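Local coordinates for Lmo0135 protein (Listeria monocytogenes EGD-e, PDB 5ISU), which serves as the substrate-binding protein of an ABC transporter and probably captures peptides for uptake, at residues L283-I288 with V461-S466; S259-N264 with I395-Y400; D315-Y320 with T455-A460. All coordinates share one frame; numbering follows the deposited sequence.

Interaction 1: L283-I288 with V461-S466; sequences LDREEI and VIYPIS
Tyr463 presents its ring between Leu283 and Arg285, which approach it from opposite faces. Leu283 sets CD1 over the centre of one face, 3.8 Å from the ring centroid and almost on the ring normal, a CH-pi contact that suits a branched aliphatic chain. On the other face the guanidinium of Arg285 stacks with its plane only 13° from that of the ring. The Arg285 chain, extended from CG to NE (chi2 177°), meets Tyr463 tip to tip, and Arg285 NH1 lies toward the rim, 3.6 Å from Tyr463 CZ. A flat, delocalised cation can stack in this way and still turn its N-H groups outward in its own plane. At that edge Arg285 NE and NH1 both donate to Pro464 O, at 2.9 and 3.0 Å, and two donors on one acceptor restrict the rotation of the guanidinium. NH2 bonds instead to Thr319 O. The contact thus seats the start of helix 285-292 on the beginning of strand 462-475, part of a mixed sheet of the solute-binding fold. Asp284 is the N-cap of that helix, its OD1 accepting from Glu287 N at 2.9 Å. Oblique to the ring, Ile288 crosses Ile465 at about a right angle, CG2 to CG2 3.6 Å apart, where Ile465 and Ser466 both face Ser259 in a classic beta bulge. One water, in the plane of the Tyr463 ring, bridges its OH to Leu283 O.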
# COMPACT_ATOMS: atom_id res chain seq x y z
N LEU A 283 -9.33 25.31 3.60
CA LEU A 283 -8.18 24.62 4.16
C LEU A 283 -6.84 24.98 3.54
O LEU A 283 -6.78 25.46 2.41
CB LEU A 283 -8.40 23.11 3.99
CG LEU A 283 -9.74 22.55 4.49
CD1 LEU A 283 -9.88 21.08 4.12
CD2 LEU A 283 -9.90 22.73 5.99
N ASP A 284 -5.77 24.72 4.31
CA ASP A 284 -4.37 24.93 3.87
C ASP A 284 -3.52 23.74 4.26
O ASP A 284 -3.31 23.46 5.45
CB ASP A 284 -3.76 26.20 4.45
CG ASP A 284 -2.27 26.33 4.11
OD1 ASP A 284 -1.44 25.59 4.69
OD2 ASP A 284 -1.93 27.17 3.26
N ARG A 285 -2.99 23.07 3.26
CA ARG A 285 -2.21 21.86 3.45
C ARG A 285 -1.00 21.94 4.37
O ARG A 285 -0.82 21.05 5.18
CB ARG A 285 -1.81 21.30 2.10
CG ARG A 285 -3.00 20.71 1.36
CD ARG A 285 -2.65 20.21 -0.01
NE ARG A 285 -3.82 19.59 -0.63
CZ ARG A 285 -4.75 20.23 -1.35
NH1 ARG A 285 -5.78 19.55 -1.86
NH2 ARG A 285 -4.67 21.53 -1.58
N GLU A 286 -0.15 22.98 4.24
CA GLU A 286 1.03 23.09 5.13
C GLU A 286 0.62 23.19 6.59
O GLU A 286 1.30 22.66 7.45
CB GLU A 286 1.94 24.26 4.75
CG GLU A 286 2.60 24.06 3.39
CD GLU A 286 3.81 24.97 3.13
OE1 GLU A 286 4.31 24.91 1.99
OE2 GLU A 286 4.28 25.71 4.05
N GLU A 287 -0.50 23.85 6.85
CA GLU A 287 -1.04 23.95 8.20
C GLU A 287 -1.55 22.60 8.71
O GLU A 287 -1.31 22.25 9.87
CB GLU A 287 -2.16 25.00 8.28
CG GLU A 287 -1.67 26.44 8.11
CD GLU A 287 -2.77 27.49 8.32
OE1 GLU A 287 -3.99 27.17 8.26
OE2 GLU A 287 -2.39 28.65 8.53
N ILE A 288 -2.26 21.85 7.86
CA ILE A 288 -2.75 20.52 8.27
C ILE A 288 -1.58 19.61 8.62
O ILE A 288 -1.59 18.94 9.66
CB ILE A 288 -3.58 19.84 7.19
CG1 ILE A 288 -4.86 20.63 6.92
CG2 ILE A 288 -3.96 18.42 7.63
CD1 ILE A 288 -5.67 20.14 5.73
N VAL A 461 -14.32 15.70 -5.35
CA VAL A 461 -14.86 14.43 -4.86
C VAL A 461 -14.29 14.11 -3.48
O VAL A 461 -14.99 13.58 -2.60
CB VAL A 461 -14.55 13.28 -5.83
CG1 VAL A 461 -15.10 11.96 -5.31
CG2 VAL A 461 -15.13 13.60 -7.20
N ILE A 462 -13.00 14.39 -3.32
CA ILE A 462 -12.32 14.23 -2.04
C ILE A 462 -11.46 15.47 -1.85
O ILE A 462 -11.46 16.35 -2.70
CB ILE A 462 -11.40 13.00 -2.02
CG1 ILE A 462 -10.27 13.14 -3.06
CG2 ILE A 462 -12.22 11.73 -2.25
CD1 ILE A 462 -9.14 12.16 -2.87
N TYR A 463 -10.74 15.52 -0.74
CA TYR A 463 -9.75 16.57 -0.48
C TYR A 463 -8.44 15.84 -0.19
O TYR A 463 -8.27 15.33 0.91
CB TYR A 463 -10.14 17.47 0.70
CG TYR A 463 -9.16 18.61 0.90
CD1 TYR A 463 -9.29 19.78 0.18
CD2 TYR A 463 -8.08 18.49 1.77
CE1 TYR A 463 -8.40 20.82 0.33
CE2 TYR A 463 -7.18 19.52 1.93
CZ TYR A 463 -7.34 20.69 1.20
OH TYR A 463 -6.46 21.75 1.35
N PRO A 464 -7.54 15.71 -1.18
CA PRO A 464 -6.24 15.06 -0.91
C PRO A 464 -5.42 15.95 0.00
O PRO A 464 -5.16 17.08 -0.34
CB PRO A 464 -5.58 14.94 -2.30
CG PRO A 464 -6.66 15.29 -3.29
CD PRO A 464 -7.66 16.15 -2.58
N ILE A 465 -5.03 15.44 1.17
CA ILE A 465 -4.30 16.24 2.12
C ILE A 465 -2.79 16.16 1.91
O ILE A 465 -2.15 17.17 1.67
CB ILE A 465 -4.61 15.81 3.57
CG1 ILE A 465 -6.10 15.95 3.87
CG2 ILE A 465 -3.80 16.63 4.56
CD1 ILE A 465 -6.51 15.32 5.19
N SER A 466 -2.24 14.96 2.03
CA SER A 466 -0.79 14.80 1.92
C SER A 466 -0.32 13.43 1.47
O SER A 466 -1.05 12.45 1.62
CB SER A 466 -0.15 15.10 3.27
OG SER A 466 -0.68 14.28 4.31
O HOH W 1 -6.45 24.11 0.13

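Interaction 2: S259-N264 with I395-Y400; sequences SYATFN and IALNGY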
# COMPACT_ATOMS: atom_id res chain seq x y z
N SER A 259 -3.16 10.68 2.39
CA SER A 259 -4.04 10.98 3.52
C SER A 259 -5.06 11.93 2.90
O SER A 259 -4.66 12.90 2.24
CB SER A 259 -3.28 11.70 4.62
OG SER A 259 -4.15 12.17 5.64
N TYR A 260 -6.35 11.63 3.06
CA TYR A 260 -7.39 12.45 2.48
C TYR A 260 -8.69 12.45 3.25
O TYR A 260 -8.90 11.62 4.12
CB TYR A 260 -7.66 11.98 1.06
CG TYR A 260 -8.32 10.63 0.93
CD1 TYR A 260 -7.59 9.46 1.16
CD2 TYR A 260 -9.64 10.51 0.59
CE1 TYR A 260 -8.18 8.21 1.06
CE2 TYR A 260 -10.25 9.25 0.46
CZ TYR A 260 -9.51 8.11 0.69
OH TYR A 260 -10.10 6.87 0.58
N ALA A 261 -9.56 13.39 2.91
CA ALA A 261 -10.90 13.49 3.46
C ALA A 261 -11.89 13.20 2.35
O ALA A 261 -11.71 13.65 1.24
CB ALA A 261 -11.13 14.87 4.02
N THR A 262 -12.94 12.45 2.64
CA THR A 262 -13.99 12.13 1.67
C THR A 262 -15.23 12.93 1.99
O THR A 262 -15.50 13.16 3.15
CB THR A 262 -14.45 10.67 1.82
OG1 THR A 262 -15.13 10.52 3.07
CG2 THR A 262 -13.29 9.70 1.77
N PHE A 263 -15.99 13.33 0.98
CA PHE A 263 -17.27 14.05 1.20
C PHE A 263 -18.38 13.07 0.86
O PHE A 263 -18.46 12.63 -0.29
CB PHE A 263 -17.37 15.31 0.36
CG PHE A 263 -16.30 16.34 0.66
CD1 PHE A 263 -16.27 16.99 1.88
CD2 PHE A 263 -15.37 16.70 -0.31
CE1 PHE A 263 -15.30 17.94 2.15
CE2 PHE A 263 -14.40 17.66 -0.04
CZ PHE A 263 -14.37 18.28 1.19
N ASN A 264 -19.19 12.70 1.85
CA ASN A 264 -20.26 11.70 1.65
C ASN A 264 -21.46 12.24 0.87
O ASN A 264 -22.34 12.87 1.45
CB ASN A 264 -20.74 11.15 2.99
CG ASN A 264 -21.60 9.89 2.85
OD1 ASN A 264 -21.99 9.50 1.75
ND2 ASN A 264 -21.88 9.24 3.97
N ILE A 395 -18.20 13.67 6.54
CA ILE A 395 -16.81 13.56 6.13
C ILE A 395 -16.15 12.42 6.88
O ILE A 395 -16.45 12.18 8.06
CB ILE A 395 -16.04 14.87 6.47
CG1 ILE A 395 -16.70 16.06 5.77
CG2 ILE A 395 -14.57 14.75 6.09
CD1 ILE A 395 -16.12 17.40 6.17
N ALA A 396 -15.27 11.70 6.18
CA ALA A 396 -14.49 10.62 6.76
C ALA A 396 -13.01 10.78 6.37
O ALA A 396 -12.69 11.03 5.21
CB ALA A 396 -15.03 9.29 6.31
N LEU A 397 -12.13 10.67 7.35
CA LEU A 397 -10.70 10.76 7.10
C LEU A 397 -10.22 9.37 6.77
O LEU A 397 -10.57 8.41 7.45
CB LEU A 397 -9.97 11.29 8.32
CG LEU A 397 -10.46 12.66 8.76
CD1 LEU A 397 -9.74 13.11 10.01
CD2 LEU A 397 -10.29 13.68 7.63
N ASN A 398 -9.42 9.25 5.71
CA ASN A 398 -8.94 7.95 5.31
C ASN A 398 -7.57 8.06 4.65
O ASN A 398 -6.99 9.15 4.53
CB ASN A 398 -9.95 7.33 4.35
CG ASN A 398 -10.12 5.83 4.55
OD1 ASN A 398 -9.21 5.12 5.01
ND2 ASN A 398 -11.30 5.35 4.21
N GLY A 399 -7.07 6.91 4.21
CA GLY A 399 -5.79 6.87 3.52
C GLY A 399 -5.64 5.61 2.73
O GLY A 399 -6.35 4.65 2.96
N TYR A 400 -4.75 5.63 1.74
CA TYR A 400 -4.47 4.44 0.96
C TYR A 400 -3.09 4.40 0.34
O TYR A 400 -2.46 5.44 0.11
CB TYR A 400 -5.52 4.19 -0.13
CG TYR A 400 -5.84 5.33 -1.12
CD1 TYR A 400 -4.87 5.92 -1.94
CD2 TYR A 400 -7.14 5.75 -1.29
CE1 TYR A 400 -5.19 6.94 -2.84
CE2 TYR A 400 -7.48 6.75 -2.18
CZ TYR A 400 -6.51 7.33 -2.96
OH TYR A 400 -6.91 8.31 -3.84
O HOH W 2 -9.00 4.64 1.71
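Strands 259-263 and 395-400 run antiparallel, their directions 153° apart, with Tyr260 and Asn398 as a hydrogen-bonded pair: Tyr260 N to Asn398 O is 3.0 Å and Asn398 N to Tyr260 O 2.9 Å. Thr262 and Ala396 form the next such pair, in which the bond from Ala396 N to Thr262 O is weak. With chi1 at 68°, Thr262 OG1 stands between its own backbone N and carbonyl carbon and reaches Ala396 O at 3.3 Å, on a lone pair in the carbonyl plane, so that this oxygen accepts from both N and OG1 of the threonine. These strands are neighbours in the mixed sheet of an alpha/beta lobe, and helices 273-281 and 351-365 pack on the face that carries Ala261, Phe263, Ile395 and Leu397. There the small Ala261 CB leaves room for Leu397 CD2 at 3.9 Å and Ile395 CG2, while Phe263 lies beside Ile395, pointing the same way. On the other face Tyr260 runs alongside Asn398, ring and amide planes 9° apart. The Tyr400 side chain crosses Tyr260, their rings set obliquely, neither stacked nor edge-to-face, with Tyr400 CD2 3.6 Å from Tyr260 CE1; its hydroxyl is held by Phe305 O and Tyr413 OH. A water joins Tyr260 OH to Gly399 O.

Interaction 3: D315-Y320 with T455-A460; sequences DKVETY and TIADDA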
# COMPACT_ATOMS: atom_id res chain seq x y z
N ASP A 315 0.82 16.74 -10.88
CA ASP A 315 0.44 17.67 -9.80
C ASP A 315 -0.25 18.92 -10.36
O ASP A 315 -0.50 19.87 -9.61
CB ASP A 315 1.65 18.07 -8.92
CG ASP A 315 2.68 18.94 -9.65
OD1 ASP A 315 2.46 19.37 -10.81
OD2 ASP A 315 3.74 19.21 -9.05
N LYS A 316 -0.56 18.91 -11.66
CA LYS A 316 -1.20 20.03 -12.32
C LYS A 316 -2.72 19.85 -12.34
O LYS A 316 -3.33 19.75 -13.40
CB LYS A 316 -0.67 20.18 -13.74
CG LYS A 316 0.83 20.33 -13.82
CD LYS A 316 1.27 20.42 -15.27
CE LYS A 316 2.77 20.53 -15.37
NZ LYS A 316 3.17 20.60 -16.79
N VAL A 317 -3.31 19.81 -11.16
CA VAL A 317 -4.76 19.68 -11.02
C VAL A 317 -5.21 20.80 -10.09
O VAL A 317 -4.39 21.42 -9.42
CB VAL A 317 -5.20 18.29 -10.45
CG1 VAL A 317 -4.87 17.18 -11.42
CG2 VAL A 317 -4.57 18.00 -9.09
N GLU A 318 -6.51 21.05 -10.03
CA GLU A 318 -7.02 22.09 -9.14
C GLU A 318 -6.78 21.64 -7.68
O GLU A 318 -7.08 20.49 -7.34
CB GLU A 318 -8.50 22.39 -9.39
CG GLU A 318 -9.08 23.48 -8.47
CD GLU A 318 -8.26 24.76 -8.46
OE1 GLU A 318 -7.85 25.23 -9.56
OE2 GLU A 318 -8.02 25.32 -7.36
N THR A 319 -6.24 22.54 -6.86
CA THR A 319 -5.95 22.22 -5.47
C THR A 319 -6.70 23.07 -4.46
O THR A 319 -6.58 22.83 -3.26
CB THR A 319 -4.43 22.24 -5.18
OG1 THR A 319 -3.84 23.45 -5.67
CG2 THR A 319 -3.78 21.09 -5.89
N TYR A 320 -7.48 24.04 -4.93
CA TYR A 320 -8.30 24.88 -4.05
C TYR A 320 -7.49 25.52 -2.95
O TYR A 320 -7.81 25.37 -1.77
CB TYR A 320 -9.44 24.06 -3.44
CG TYR A 320 -10.29 23.40 -4.48
CD1 TYR A 320 -11.30 24.11 -5.10
CD2 TYR A 320 -10.08 22.08 -4.86
CE1 TYR A 320 -12.07 23.55 -6.09
CE2 TYR A 320 -10.87 21.49 -5.84
CZ TYR A 320 -11.88 22.25 -6.44
OH TYR A 320 -12.70 21.76 -7.41
N THR A 455 -10.91 15.52 -13.54
CA THR A 455 -12.34 15.48 -13.20
C THR A 455 -12.54 15.33 -11.69
O THR A 455 -13.36 16.04 -11.10
CB THR A 455 -13.09 14.37 -13.93
OG1 THR A 455 -12.85 14.48 -15.34
CG2 THR A 455 -14.59 14.45 -13.66
N ILE A 456 -11.80 14.42 -11.07
CA ILE A 456 -11.90 14.23 -9.62
C ILE A 456 -11.59 15.53 -8.86
O ILE A 456 -12.29 15.88 -7.88
CB ILE A 456 -10.96 13.09 -9.14
CG1 ILE A 456 -11.46 11.72 -9.66
CG2 ILE A 456 -10.83 13.06 -7.62
CD1 ILE A 456 -12.87 11.34 -9.24
N ALA A 457 -10.54 16.22 -9.28
CA ALA A 457 -10.14 17.47 -8.64
C ALA A 457 -11.19 18.55 -8.91
O ALA A 457 -11.64 19.22 -7.99
CB ALA A 457 -8.76 17.93 -9.11
N ASP A 458 -11.59 18.71 -10.17
CA ASP A 458 -12.63 19.69 -10.52
C ASP A 458 -13.94 19.47 -9.77
O ASP A 458 -14.54 20.43 -9.34
CB ASP A 458 -12.90 19.69 -12.02
CG ASP A 458 -11.71 20.18 -12.83
OD1 ASP A 458 -10.83 20.87 -12.27
OD2 ASP A 458 -11.67 19.90 -14.04
N ASP A 459 -14.35 18.22 -9.57
CA ASP A 459 -15.62 17.94 -8.84
C ASP A 459 -15.47 17.86 -7.32
O ASP A 459 -16.45 17.55 -6.61
CB ASP A 459 -16.31 16.68 -9.37
CG ASP A 459 -17.00 16.90 -10.71
OD1 ASP A 459 -16.96 18.04 -11.21
OD2 ASP A 459 -17.60 15.94 -11.25
N ALA A 460 -14.26 18.16 -6.84
CA ALA A 460 -13.95 18.09 -5.43
C ALA A 460 -14.59 16.87 -4.78
O ALA A 460 -15.31 16.99 -3.78
CB ALA A 460 -14.36 19.37 -4.72
O HOH W 3 -8.11 19.98 -12.12
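The ring of Tyr320 meets Ala457 O at its edge, near the ring plane, and carries Glu318 CG over the centre of one face, 3.6 Å above the plane. Tyr281 adds an edge-to-face aromatic contact from helix 273-281. Tyr320 OH donates to Ala457 O at 2.8 Å. Asp458 O is also close to Tyr320 OH, at 3.0 Å, but the angle is too poor for a hydrogen bond. A tyrosine fits here because its rigid ring spans the distance from the loop to the helix and ends in a hydroxyl that can donate to a carbonyl at the helix C-terminus. Helix 442-458 closes here in a Schellman motif: Ala460, with phi at 40°, is the C-prime residue, Val461 N bonds to Ile456 O, and Ala460 N returns to Ala457 O at 3.1 Å. Ala457 O is therefore gripped by two donors, one from the turn and one from loop 315-320. Within the loop, the Glu318 chain bends at chi2 (52°), turning CD back toward the backbone, and Glu318 OE2 accepts from Tyr320 N at 2.8 Å, on the anti side of the carboxylate and out of its plane. The methyl of Ala457 is small enough for the loop backbone to pass close by, and its CB rests 3.8 Å from Val317 CB and also against Glu318 O. Farther along, a water takes the N-H of Glu318, its oxygen 2.8 Å from Glu318 N, and donates to Asp458 OD1, linking the loop backbone to that carboxylate.

In the fold
Interactions 1 and 2 lie about 10 Å apart, centre to centre, and share a sheet: strand 248-263 separates strand 395-400 from strand 462-475, and Ile465 N probably bonds to Ser259 O at 2.8 Å. Interaction 3, about 12 Å from interaction 1, centre to centre, is joined to it twice. Helix 442-458 leads through the turn 459-461 into strand 462-475, and the bond of Arg285 NH2 to Thr319 O (2.9 Å) brings the loop of residues 315-320 up to the stacked arginine. Between interactions 2 and 3, centres about 15 Å apart, the link is packing, with Phe263 CD2 3.5 Å from Ala460 O. All three lie on the same side of the chain's centre.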